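Local coordinates for methylated RNA-binding protein 1 (Saccharomyces cerevisiae S288c, PDB 4RCM) that recognises N6-methyladenosine in RNA through its YTH domain, the part described here, and lowers the stability of PHO4 mRNA by binding its 3'-UTR, at residues S70-G75 / D157-L162; R110-R115 / I148-T153; I122-M127 / D135-P140; R17-K22 / A59-F64. All coordinates share one frame; numbering follows the deposited sequence.

Interaction 1 (S70-G75 / D157-L162); sequences SGRFCG and DIFSFL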
# COMPACT_ATOMS: atom_id res chain seq x y z
N SER A 70 10.64 8.78 -7.59
CA SER A 70 10.31 9.88 -6.67
C SER A 70 10.49 9.40 -5.21
O SER A 70 10.85 10.15 -4.36
CB SER A 70 8.87 10.38 -6.84
OG SER A 70 7.94 9.29 -6.65
N GLY A 71 10.15 8.13 -4.97
CA GLY A 71 10.11 7.58 -3.63
C GLY A 71 9.02 8.21 -2.80
O GLY A 71 9.13 8.28 -1.57
N ARG A 72 7.97 8.70 -3.45
CA ARG A 72 6.86 9.25 -2.74
C ARG A 72 6.08 8.12 -2.05
O ARG A 72 5.67 7.17 -2.72
CB ARG A 72 6.00 10.01 -3.71
CG ARG A 72 5.36 11.25 -3.15
CD ARG A 72 4.28 11.70 -4.11
NE ARG A 72 3.17 12.35 -3.46
CZ ARG A 72 2.38 13.21 -4.08
NH1 ARG A 72 1.39 13.80 -3.44
NH2 ARG A 72 2.59 13.47 -5.36
N PHE A 73 5.92 8.18 -0.74
CA PHE A 73 5.05 7.20 -0.04
C PHE A 73 3.77 7.97 0.12
O PHE A 73 3.78 8.96 0.82
CB PHE A 73 5.62 6.71 1.32
CG PHE A 73 6.53 5.49 1.18
CD1 PHE A 73 7.82 5.61 0.64
CD2 PHE A 73 6.09 4.21 1.58
CE1 PHE A 73 8.63 4.47 0.50
CE2 PHE A 73 6.91 3.09 1.45
CZ PHE A 73 8.18 3.22 0.90
N CYS A 74 2.70 7.55 -0.58
CA CYS A 74 1.51 8.41 -0.64
C CYS A 74 0.15 7.93 0.01
O CYS A 74 -0.85 8.64 -0.05
CB CYS A 74 1.31 8.92 -2.04
SG CYS A 74 1.45 7.71 -3.32
N GLY A 75 0.15 6.76 0.64
CA GLY A 75 -0.96 6.40 1.50
C GLY A 75 -1.03 4.90 1.70
O GLY A 75 -0.12 4.19 1.34
N ASP A 157 1.88 20.24 8.66
CA ASP A 157 2.31 20.35 7.25
C ASP A 157 1.67 19.29 6.32
O ASP A 157 2.13 19.11 5.19
CB ASP A 157 3.87 20.22 7.17
CG ASP A 157 4.41 18.91 7.79
OD1 ASP A 157 3.60 18.03 8.19
OD2 ASP A 157 5.65 18.74 7.89
N ILE A 158 0.63 18.59 6.77
CA ILE A 158 0.16 17.41 6.03
C ILE A 158 -0.20 17.75 4.58
O ILE A 158 -0.84 18.75 4.34
CB ILE A 158 -1.03 16.74 6.71
CG1 ILE A 158 -1.39 15.43 6.00
CG2 ILE A 158 -2.24 17.67 6.73
CD1 ILE A 158 -2.23 14.50 6.86
N PHE A 159 0.21 16.88 3.65
CA PHE A 159 -0.03 17.05 2.21
C PHE A 159 -0.48 15.73 1.64
O PHE A 159 -0.00 14.66 2.06
CB PHE A 159 1.25 17.52 1.46
CG PHE A 159 1.00 17.92 0.03
CD1 PHE A 159 0.46 19.17 -0.28
CD2 PHE A 159 1.28 17.03 -1.02
CE1 PHE A 159 0.20 19.53 -1.62
CE2 PHE A 159 1.03 17.38 -2.36
CZ PHE A 159 0.49 18.63 -2.66
N SER A 160 -1.34 15.81 0.64
CA SER A 160 -1.76 14.60 -0.09
C SER A 160 -1.86 14.75 -1.62
O SER A 160 -1.90 15.87 -2.16
CB SER A 160 -3.09 14.09 0.46
OG SER A 160 -4.23 14.71 -0.10
N PHE A 161 -1.93 13.61 -2.31
CA PHE A 161 -2.16 13.63 -3.74
C PHE A 161 -3.62 14.01 -4.12
O PHE A 161 -3.97 13.99 -5.30
CB PHE A 161 -1.77 12.29 -4.40
CG PHE A 161 -2.68 11.09 -4.08
CD1 PHE A 161 -4.01 11.03 -4.51
CD2 PHE A 161 -2.18 9.97 -3.42
CE1 PHE A 161 -4.80 9.92 -4.24
CE2 PHE A 161 -2.96 8.87 -3.15
CZ PHE A 161 -4.28 8.85 -3.55
N LEU A 162 -4.47 14.26 -3.13
CA LEU A 162 -5.81 14.83 -3.37
C LEU A 162 -5.84 16.35 -3.27
O LEU A 162 -6.85 16.96 -3.58
CB LEU A 162 -6.84 14.27 -2.39
CG LEU A 162 -6.91 12.75 -2.39
CD1 LEU A 162 -7.90 12.26 -1.37
CD2 LEU A 162 -7.29 12.25 -3.76
O HOH W 1 -0.92 11.42 -0.65
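G71 leads the chain toward strand 72-79 at a positive phi (66°), a value that favours glycine, and its carbonyl O accepts from N114 ND2. R72 then reaches across to the C-terminal segment, its side chain bent at the third torsion. The tip does the touching: NH1 stands 3.5 Å from F161 N, with the S160 carbonyl carbon near the guanidinium plane. The same nitrogen meets the edge of the F159 ring, 3.8 Å from CE2, so this is not a cation-pi stack over the face. The charge has its salt-bridge partner in D111, through NE.

At C74 the contact becomes apolar. CB lies in the plane of the F161 ring, 3.9 Å from CD2. SG is held between the backbone N and carbonyl carbon and sits 5.4 Å from the F161 ring centroid, 70° off the normal, an oblique sulfur-aromatic contact. Water 1 joins the two backbones, donating to C74 O at 2.8 Å and accepting from F161 N at 2.9 Å. G75 follows with backbone angles at which a CB would press on the carbonyl of C74.

Within 157-162, S160 OG accepts from L162 N at 3.1 Å (146°), which makes an ST turn with F161 at its middle. V29 of helix 26-35 and V109 of strand 102-112 also touch the F161 side chain. The geometry is that of a C-terminal tail laid against the YTH-domain sheet and held there by F161, the bridging water, the R72 tip and the backbone bond of F159 with D111.

Interaction 2 (R110-R115 / I148-T153); sequences RDINNR and INLFKT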
# COMPACT_ATOMS: atom_id res chain seq x y z
N ARG A 110 -2.17 10.56 2.35
CA ARG A 110 -1.32 11.66 2.73
C ARG A 110 0.11 11.22 2.47
O ARG A 110 0.41 10.05 2.49
CB ARG A 110 -1.48 12.07 4.20
CG ARG A 110 -1.27 10.97 5.25
CD ARG A 110 0.15 10.83 5.84
NE ARG A 110 0.79 12.11 6.21
CZ ARG A 110 0.82 12.67 7.43
NH1 ARG A 110 0.21 12.12 8.48
NH2 ARG A 110 1.44 13.81 7.57
N ASP A 111 0.98 12.17 2.23
CA ASP A 111 2.40 11.84 2.00
C ASP A 111 3.17 11.76 3.33
O ASP A 111 2.91 12.49 4.25
CB ASP A 111 3.05 12.90 1.10
CG ASP A 111 2.60 12.81 -0.36
OD1 ASP A 111 1.89 11.84 -0.79
OD2 ASP A 111 2.96 13.74 -1.11
N ILE A 112 4.11 10.85 3.39
CA ILE A 112 5.11 10.89 4.44
C ILE A 112 6.46 11.19 3.75
O ILE A 112 6.79 10.54 2.77
CB ILE A 112 5.14 9.55 5.19
CG1 ILE A 112 3.87 9.37 6.07
CG2 ILE A 112 6.43 9.38 5.97
CD1 ILE A 112 3.57 10.43 7.12
N ASN A 113 7.23 12.16 4.25
CA ASN A 113 8.54 12.44 3.64
C ASN A 113 9.51 11.24 3.76
O ASN A 113 9.57 10.62 4.81
CB ASN A 113 9.17 13.67 4.28
CG ASN A 113 8.27 14.90 4.18
OD1 ASN A 113 7.60 15.13 3.16
ND2 ASN A 113 8.25 15.70 5.24
N ASN A 114 10.23 10.91 2.69
CA ASN A 114 11.27 9.85 2.73
C ASN A 114 12.23 10.01 3.88
O ASN A 114 12.69 9.02 4.47
CB ASN A 114 12.11 9.82 1.46
CG ASN A 114 11.41 9.13 0.31
OD1 ASN A 114 11.65 7.95 0.02
ND2 ASN A 114 10.53 9.88 -0.36
N ARG A 115 12.56 11.26 4.17
CA ARG A 115 13.50 11.59 5.22
C ARG A 115 13.13 10.87 6.52
O ARG A 115 13.98 10.24 7.14
CB ARG A 115 13.54 13.11 5.45
N ILE A 148 2.18 2.77 10.24
CA ILE A 148 0.78 3.24 10.26
C ILE A 148 0.64 4.40 11.22
O ILE A 148 -0.02 5.38 10.89
CB ILE A 148 -0.22 2.13 10.64
CG1 ILE A 148 -0.25 1.07 9.55
CG2 ILE A 148 -1.62 2.69 10.82
CD1 ILE A 148 -0.86 1.56 8.23
N ASN A 149 1.30 4.31 12.39
CA ASN A 149 1.13 5.33 13.43
C ASN A 149 1.71 6.67 13.02
O ASN A 149 1.17 7.75 13.40
CB ASN A 149 1.71 4.89 14.78
CG ASN A 149 0.83 3.85 15.48
OD1 ASN A 149 -0.41 3.84 15.34
ND2 ASN A 149 1.47 2.96 16.21
N LEU A 150 2.78 6.63 12.23
CA LEU A 150 3.33 7.86 11.64
C LEU A 150 2.34 8.41 10.61
O LEU A 150 2.09 9.61 10.56
CB LEU A 150 4.72 7.59 11.05
CG LEU A 150 5.54 8.70 10.45
CD1 LEU A 150 6.05 9.69 11.51
CD2 LEU A 150 6.72 8.13 9.64
N PHE A 151 1.74 7.53 9.81
CA PHE A 151 0.78 7.97 8.80
C PHE A 151 -0.47 8.63 9.45
O PHE A 151 -1.07 9.53 8.84
CB PHE A 151 0.35 6.80 7.86
CG PHE A 151 1.20 6.65 6.61
CD1 PHE A 151 0.91 7.40 5.44
CD2 PHE A 151 2.25 5.75 6.55
CE1 PHE A 151 1.67 7.26 4.26
CE2 PHE A 151 3.03 5.62 5.39
CZ PHE A 151 2.73 6.37 4.24
N LYS A 152 -0.86 8.14 10.64
CA LYS A 152 -2.03 8.64 11.39
C LYS A 152 -1.77 9.98 12.08
O LYS A 152 -2.66 10.55 12.70
CB LYS A 152 -2.50 7.61 12.47
CG LYS A 152 -3.36 6.48 11.94
CD LYS A 152 -3.36 5.25 12.85
CE LYS A 152 -4.70 4.89 13.47
NZ LYS A 152 -4.64 3.80 14.49
N THR A 153 -0.54 10.48 12.05
CA THR A 153 -0.27 11.70 12.79
C THR A 153 -0.86 12.92 12.06
O THR A 153 -0.59 13.12 10.87
CB THR A 153 1.22 11.92 12.99
OG1 THR A 153 1.77 10.78 13.65
CG2 THR A 153 1.47 13.20 13.86
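The strand end at 110-112 runs past the last part of helix 141-151, and the backbones come nearest at I112 and F151, whose CA atoms are 6.8 Å apart. R110 starts with CG in the crowded position between N and carbonyl carbon (chi1 55°) and bends again at the second and third torsions, which curls the guanidinium toward the helix end. There NH1 donates twice, to T153 O at 2.7 Å and to F151 O at 2.9 Å. The second bond is the straighter (159°). Both oxygens lie near the guanidinium plane, yet NH1 is in the carbonyl plane of T153 and well above that of F151. NE turns back to D111 O at 2.9 Å, and NH2 forms a salt bridge with D155.

Below this polar end, R110 CD rests 3.5 Å from F151 CD1. I112 covers one face of the F151 ring: CG1 is 3.5 Å from the centroid and only 10° off the normal, a clear CH-pi contact. Its CD1 lies over one face of the guanidinium, toward the rim, while CG2 meets L150 CD2 at 3.9 Å.

Every nitrogen of this buried guanidinium therefore has a partner: three backbone carbonyls and one carboxylate fix its rotation. A positive charge beside carbonyls at the C-terminal end of a helix would probably be favoured by the helix dipole, and D155 probably offsets the buried charge.

Interaction 3 (I122-M127 / D135-P140); sequences IPSNEM and DTQEIP. With nucleotides of chain C.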
# COMPACT_ATOMS: atom_id res chain seq x y z
N ILE A 122 14.54 -3.22 7.22
CA ILE A 122 13.74 -4.39 6.97
C ILE A 122 14.58 -5.68 6.97
O ILE A 122 15.27 -5.98 6.00
CB ILE A 122 12.97 -4.29 5.64
CG1 ILE A 122 12.19 -2.96 5.56
CG2 ILE A 122 12.03 -5.50 5.47
CD1 ILE A 122 11.20 -2.74 6.71
N PRO A 123 14.48 -6.47 8.05
CA PRO A 123 15.37 -7.61 8.20
C PRO A 123 15.50 -8.53 6.97
O PRO A 123 16.59 -9.07 6.74
CB PRO A 123 14.78 -8.37 9.39
CG PRO A 123 14.07 -7.35 10.19
CD PRO A 123 13.63 -6.27 9.25
N SER A 124 14.44 -8.67 6.18
CA SER A 124 14.40 -9.64 5.09
C SER A 124 14.70 -9.03 3.72
O SER A 124 14.57 -9.71 2.69
CB SER A 124 13.04 -10.32 5.02
OG SER A 124 12.06 -9.43 4.51
N ASN A 125 15.03 -7.74 3.71
CA ASN A 125 15.65 -7.11 2.55
C ASN A 125 17.00 -6.62 3.04
O ASN A 125 17.25 -5.41 3.21
CB ASN A 125 14.80 -5.96 1.99
CG ASN A 125 15.34 -5.44 0.65
OD1 ASN A 125 15.88 -6.21 -0.15
ND2 ASN A 125 15.19 -4.14 0.41
N GLU A 126 17.85 -7.59 3.37
CA GLU A 126 19.21 -7.35 3.82
C GLU A 126 19.31 -6.12 4.72
O GLU A 126 20.25 -5.33 4.58
CB GLU A 126 20.14 -7.23 2.59
N MET A 127 18.34 -5.94 5.62
CA MET A 127 18.31 -4.80 6.57
C MET A 127 18.37 -3.39 5.94
O MET A 127 18.73 -2.40 6.57
CB MET A 127 19.41 -4.97 7.64
CG MET A 127 19.07 -4.37 9.00
SD MET A 127 17.71 -5.25 9.82
CE MET A 127 18.36 -6.93 9.92
N ASP A 135 8.63 -4.22 -5.17
CA ASP A 135 7.19 -4.40 -5.22
C ASP A 135 6.79 -5.68 -4.53
O ASP A 135 7.34 -6.76 -4.81
CB ASP A 135 6.71 -4.36 -6.69
CG ASP A 135 5.20 -4.33 -6.81
OD1 ASP A 135 4.56 -3.44 -6.16
OD2 ASP A 135 4.63 -5.15 -7.58
N THR A 136 5.82 -5.54 -3.64
CA THR A 136 5.31 -6.58 -2.73
C THR A 136 6.26 -7.13 -1.68
O THR A 136 6.02 -8.20 -1.11
CB THR A 136 4.58 -7.73 -3.48
OG1 THR A 136 5.51 -8.66 -4.07
CG2 THR A 136 3.69 -7.12 -4.55
N GLN A 137 7.29 -6.35 -1.34
CA GLN A 137 8.17 -6.67 -0.25
C GLN A 137 7.34 -6.73 1.03
O GLN A 137 6.66 -5.73 1.36
CB GLN A 137 9.24 -5.55 -0.12
CG GLN A 137 10.02 -5.56 1.17
CD GLN A 137 10.82 -6.84 1.36
OE1 GLN A 137 10.70 -7.52 2.39
NE2 GLN A 137 11.66 -7.16 0.38
N GLU A 138 7.41 -7.85 1.75
CA GLU A 138 6.70 -7.94 3.06
C GLU A 138 7.38 -7.20 4.18
O GLU A 138 8.62 -7.25 4.32
CB GLU A 138 6.46 -9.37 3.51
CG GLU A 138 5.67 -9.44 4.81
CD GLU A 138 4.95 -10.74 5.04
OE1 GLU A 138 5.14 -11.70 4.28
OE2 GLU A 138 4.15 -10.81 5.99
N ILE A 139 6.56 -6.56 5.01
CA ILE A 139 7.03 -5.75 6.10
C ILE A 139 6.53 -6.36 7.45
O ILE A 139 5.32 -6.49 7.68
CB ILE A 139 6.53 -4.30 6.00
CG1 ILE A 139 6.92 -3.63 4.65
CG2 ILE A 139 7.01 -3.49 7.18
CD1 ILE A 139 8.40 -3.38 4.42
N PRO A 140 7.45 -6.74 8.34
CA PRO A 140 7.03 -7.37 9.62
C PRO A 140 5.95 -6.58 10.37
O PRO A 140 6.01 -5.37 10.40
CB PRO A 140 8.32 -7.36 10.47
CG PRO A 140 9.44 -7.16 9.52
CD PRO A 140 8.87 -6.30 8.40
C2 6MZ C 3 2.30 0.58 -12.27
C4 6MZ C 3 3.42 -1.24 -11.25
C5 6MZ C 3 2.13 -1.92 -11.04
N9 6MZ C 3 4.36 -2.05 -10.73
N3 6MZ C 3 3.44 -0.00 -11.87
N1 6MZ C 3 1.09 0.00 -12.12
C6 6MZ C 3 0.92 -1.20 -11.53
N6 6MZ C 3 -0.30 -1.79 -11.41
C9 6MZ C 3 -1.48 -1.26 -12.04
N7 6MZ C 3 2.39 -3.11 -10.42
C8 6MZ C 3 3.75 -3.17 -10.26
O5' 6MZ C 3 8.56 -5.37 -12.25
C5' 6MZ C 3 7.32 -4.62 -12.33
C4' 6MZ C 3 7.48 -3.23 -11.70
O4' 6MZ C 3 6.32 -2.41 -11.99
C1' 6MZ C 3 5.84 -1.72 -10.81
C2' 6MZ C 3 6.82 -2.14 -9.69
O2' 6MZ C 3 7.86 -1.14 -9.49
C3' 6MZ C 3 7.67 -3.26 -10.17
O3' 6MZ C 3 9.00 -2.95 -9.70
O HOH W 2 10.17 -8.31 5.96
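This is a partly buried, mainly apolar contact in which the turn leading out of strand 121-122 packs on the short edge strand 138-139 of the mixed sheet. The two isoleucines meet at about a right angle, with I122 CD1 3.7 Å from I139 CD1. N125 N bonds to I122 O at 2.9 Å, closing a type I turn that sets S124 and N125 against Q137. The Q137 chain leaves anti to its backbone N and bends at the second torsion, laying its amide near N125 CB with the two amide planes 22° apart. Water 2 spans the gap, 2.6 Å from S124 OG and donating to E138 O at 2.5 Å. In the YTH fold this segment leads into helix 141-151; P140 holds the N-cap position, and its ring meets that of P123. At the other end D135 borders the N6-methyladenosine of chain C: OD2 is 3.4 Å from C8, and CB is 3.7 Å from C2' of the ribose. An alanine here would remove the carboxylate and with it the bond from K22 N to OD1, and would probably leave that strand end less firmly placed beside the nucleotide. The E138 carboxylate turns off to a salt bridge with R17.

Interaction 4 (R17-K22 / A59-F64); sequences RFFVIK and AKVFLF. With nucleotides of chain C.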
# COMPACT_ATOMS: atom_id res chain seq x y z
N ARG A 17 -0.88 -8.49 7.94
CA ARG A 17 0.31 -8.52 7.09
C ARG A 17 0.44 -7.24 6.31
O ARG A 17 -0.56 -6.63 5.98
CB ARG A 17 0.27 -9.79 6.22
CG ARG A 17 0.53 -11.02 7.09
CD ARG A 17 0.46 -12.33 6.34
NE ARG A 17 1.64 -12.53 5.52
CZ ARG A 17 1.86 -13.60 4.76
NH1 ARG A 17 0.98 -14.58 4.74
NH2 ARG A 17 2.97 -13.69 4.04
N PHE A 18 1.69 -6.78 6.13
CA PHE A 18 2.01 -5.49 5.49
C PHE A 18 2.95 -5.72 4.32
O PHE A 18 4.00 -6.36 4.48
CB PHE A 18 2.73 -4.56 6.47
CG PHE A 18 1.91 -4.19 7.66
CD1 PHE A 18 1.08 -3.09 7.62
CD2 PHE A 18 1.97 -4.94 8.83
CE1 PHE A 18 0.30 -2.76 8.70
CE2 PHE A 18 1.21 -4.59 9.94
CZ PHE A 18 0.38 -3.48 9.88
N PHE A 19 2.63 -5.12 3.18
CA PHE A 19 3.50 -5.16 2.00
C PHE A 19 3.64 -3.80 1.40
O PHE A 19 2.71 -2.99 1.48
CB PHE A 19 2.90 -6.04 0.92
CG PHE A 19 2.66 -7.44 1.36
CD1 PHE A 19 1.46 -7.78 1.95
CD2 PHE A 19 3.62 -8.41 1.19
CE1 PHE A 19 1.21 -9.06 2.39
CE2 PHE A 19 3.38 -9.70 1.59
CZ PHE A 19 2.18 -10.03 2.19
N VAL A 20 4.78 -3.56 0.78
CA VAL A 20 4.98 -2.33 0.01
C VAL A 20 4.43 -2.55 -1.40
O VAL A 20 4.55 -3.64 -1.94
CB VAL A 20 6.47 -1.91 -0.07
CG1 VAL A 20 6.72 -0.89 -1.17
CG2 VAL A 20 6.89 -1.32 1.26
N ILE A 21 3.86 -1.48 -1.99
CA ILE A 21 3.43 -1.48 -3.43
C ILE A 21 4.26 -0.39 -4.09
O ILE A 21 4.30 0.75 -3.58
CB ILE A 21 1.91 -1.19 -3.64
CG1 ILE A 21 1.05 -2.27 -3.00
CG2 ILE A 21 1.55 -1.08 -5.13
CD1 ILE A 21 1.15 -3.65 -3.62
N LYS A 22 4.96 -0.73 -5.18
CA LYS A 22 5.73 0.31 -5.93
C LYS A 22 5.02 0.47 -7.25
O LYS A 22 4.83 -0.52 -8.02
CB LYS A 22 7.19 -0.09 -6.19
CG LYS A 22 8.03 -0.38 -4.96
CD LYS A 22 8.15 0.84 -4.04
CE LYS A 22 8.91 2.01 -4.66
NZ LYS A 22 9.21 3.09 -3.66
N ALA A 59 -7.96 -10.90 10.79
CA ALA A 59 -6.64 -10.45 10.34
C ALA A 59 -6.79 -9.76 8.99
O ALA A 59 -7.69 -10.12 8.19
CB ALA A 59 -5.69 -11.61 10.22
N LYS A 60 -5.95 -8.76 8.74
CA LYS A 60 -6.01 -7.92 7.53
C LYS A 60 -4.68 -7.89 6.71
O LYS A 60 -3.63 -8.24 7.25
CB LYS A 60 -6.37 -6.47 7.96
CG LYS A 60 -7.65 -6.38 8.80
CD LYS A 60 -7.95 -4.96 9.26
CE LYS A 60 -9.20 -4.85 10.16
NZ LYS A 60 -9.40 -3.43 10.65
N VAL A 61 -4.76 -7.50 5.42
CA VAL A 61 -3.59 -7.13 4.58
C VAL A 61 -3.63 -5.62 4.26
O VAL A 61 -4.65 -5.11 3.72
CB VAL A 61 -3.51 -7.93 3.28
CG1 VAL A 61 -2.46 -7.38 2.32
CG2 VAL A 61 -3.18 -9.37 3.58
N PHE A 62 -2.56 -4.94 4.63
CA PHE A 62 -2.35 -3.54 4.25
C PHE A 62 -1.19 -3.37 3.28
O PHE A 62 -0.18 -4.14 3.34
CB PHE A 62 -2.14 -2.68 5.47
CG PHE A 62 -3.38 -2.47 6.25
CD1 PHE A 62 -3.80 -3.43 7.14
CD2 PHE A 62 -4.16 -1.37 6.01
CE1 PHE A 62 -4.96 -3.25 7.86
CE2 PHE A 62 -5.33 -1.18 6.70
CZ PHE A 62 -5.75 -2.13 7.62
N LEU A 63 -1.32 -2.33 2.45
CA LEU A 63 -0.39 -2.01 1.35
C LEU A 63 0.10 -0.62 1.51
O LEU A 63 -0.73 0.29 1.46
CB LEU A 63 -1.10 -2.06 0.06
CG LEU A 63 -1.82 -3.42 -0.10
CD1 LEU A 63 -2.55 -3.42 -1.40
CD2 LEU A 63 -0.83 -4.53 -0.08
N PHE A 64 1.39 -0.45 1.71
CA PHE A 64 1.98 0.90 1.69
C PHE A 64 2.29 1.26 0.22
O PHE A 64 3.23 0.72 -0.39
CB PHE A 64 3.26 0.94 2.50
CG PHE A 64 3.09 0.62 3.97
CD1 PHE A 64 2.43 1.49 4.82
CD2 PHE A 64 3.62 -0.55 4.51
CE1 PHE A 64 2.32 1.22 6.18
CE2 PHE A 64 3.48 -0.82 5.88
CZ PHE A 64 2.84 0.06 6.70
C2 6MZ C 3 2.30 0.58 -12.27
C4 6MZ C 3 3.42 -1.24 -11.25
C5 6MZ C 3 2.13 -1.92 -11.04
N9 6MZ C 3 4.36 -2.05 -10.73
N3 6MZ C 3 3.44 -0.00 -11.87
N1 6MZ C 3 1.09 0.00 -12.12
C6 6MZ C 3 0.92 -1.20 -11.53
N6 6MZ C 3 -0.30 -1.79 -11.41
C9 6MZ C 3 -1.48 -1.26 -12.04
N7 6MZ C 3 2.39 -3.11 -10.42
C8 6MZ C 3 3.75 -3.17 -10.26
O5' 6MZ C 3 8.56 -5.37 -12.25
C5' 6MZ C 3 7.32 -4.62 -12.33
C4' 6MZ C 3 7.48 -3.23 -11.70
O4' 6MZ C 3 6.32 -2.41 -11.99
C1' 6MZ C 3 5.84 -1.72 -10.81
C2' 6MZ C 3 6.82 -2.14 -9.69
O2' 6MZ C 3 7.86 -1.14 -9.49
C3' 6MZ C 3 7.67 -3.26 -10.17
O3' 6MZ C 3 9.00 -2.95 -9.70
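Five backbone hydrogen bonds join the strands in parallel register. R17 N donates to K60 O, and R17 O accepts from F62 N; F19 repeats the pattern with F62 O and F64 N. The last, I21 N to F64 O, is 2.8 Å long and nearly straight (171°), although the donor stands above the carbonyl plane. CA-H...O contacts lie between them, the shortest from L63 CA to F19 O at 3.3 Å. The strand segments approach to 4.5 Å between axes and are twisted by 34°.

On the face bearing F18, V20, F62 and F64, the F18 and F64 rings are nearly parallel (13°) but slid apart, with centroids 5.7 Å from each other. Contact is made where F18 CD1 comes 3.7 Å from F64 CZ; F62 CB touches F18 from alongside. Helix 141-151 packs on both side chains through Y141, I145, I147 and I148. An alanine at F18 would remove this ring and would probably leave F64 and the helix poorly packed against the sheet.

The other face carries F19, whose ring edge meets V61 CG1 at 4.0 Å, and L63, with helix 42-53 against both phenylalanine and leucine. Farther along, I21 CG1 rests 3.7 Å from L63 CB. Beyond it K22 O reaches C2' of the bound N6-methyladenosine of chain C at 3.1 Å. Linked in sequence through helices 26-35 and 42-53 and flanked by helices on both faces, these are adjacent parallel inner strands of the mixed YTH-domain sheet, and the first runs straight into the methyladenosine-binding site.

In the fold
From the N terminus, interaction 4 closes first, joining neighbouring inner strands 17-23 and 61-67 across a loop that holds helices 26-35 and 42-53. The chain then turns into strand 72-79, where interaction 1 opens a long loop that is closed only by the C-terminal tail. Interaction 2 is nested inside that loop, tying strand 102-112 to helix 141-151, and interaction 3 is nested in turn inside interaction 2. No two loops cross. Interactions 1 and 2 touch where strand 72-79 and the C-terminal tail both meet strand 102-112. I148 and F151 pack on F64 and so link interaction 2 to interaction 4, while strand 138-139 of interaction 3 pairs directly with strand 17-23.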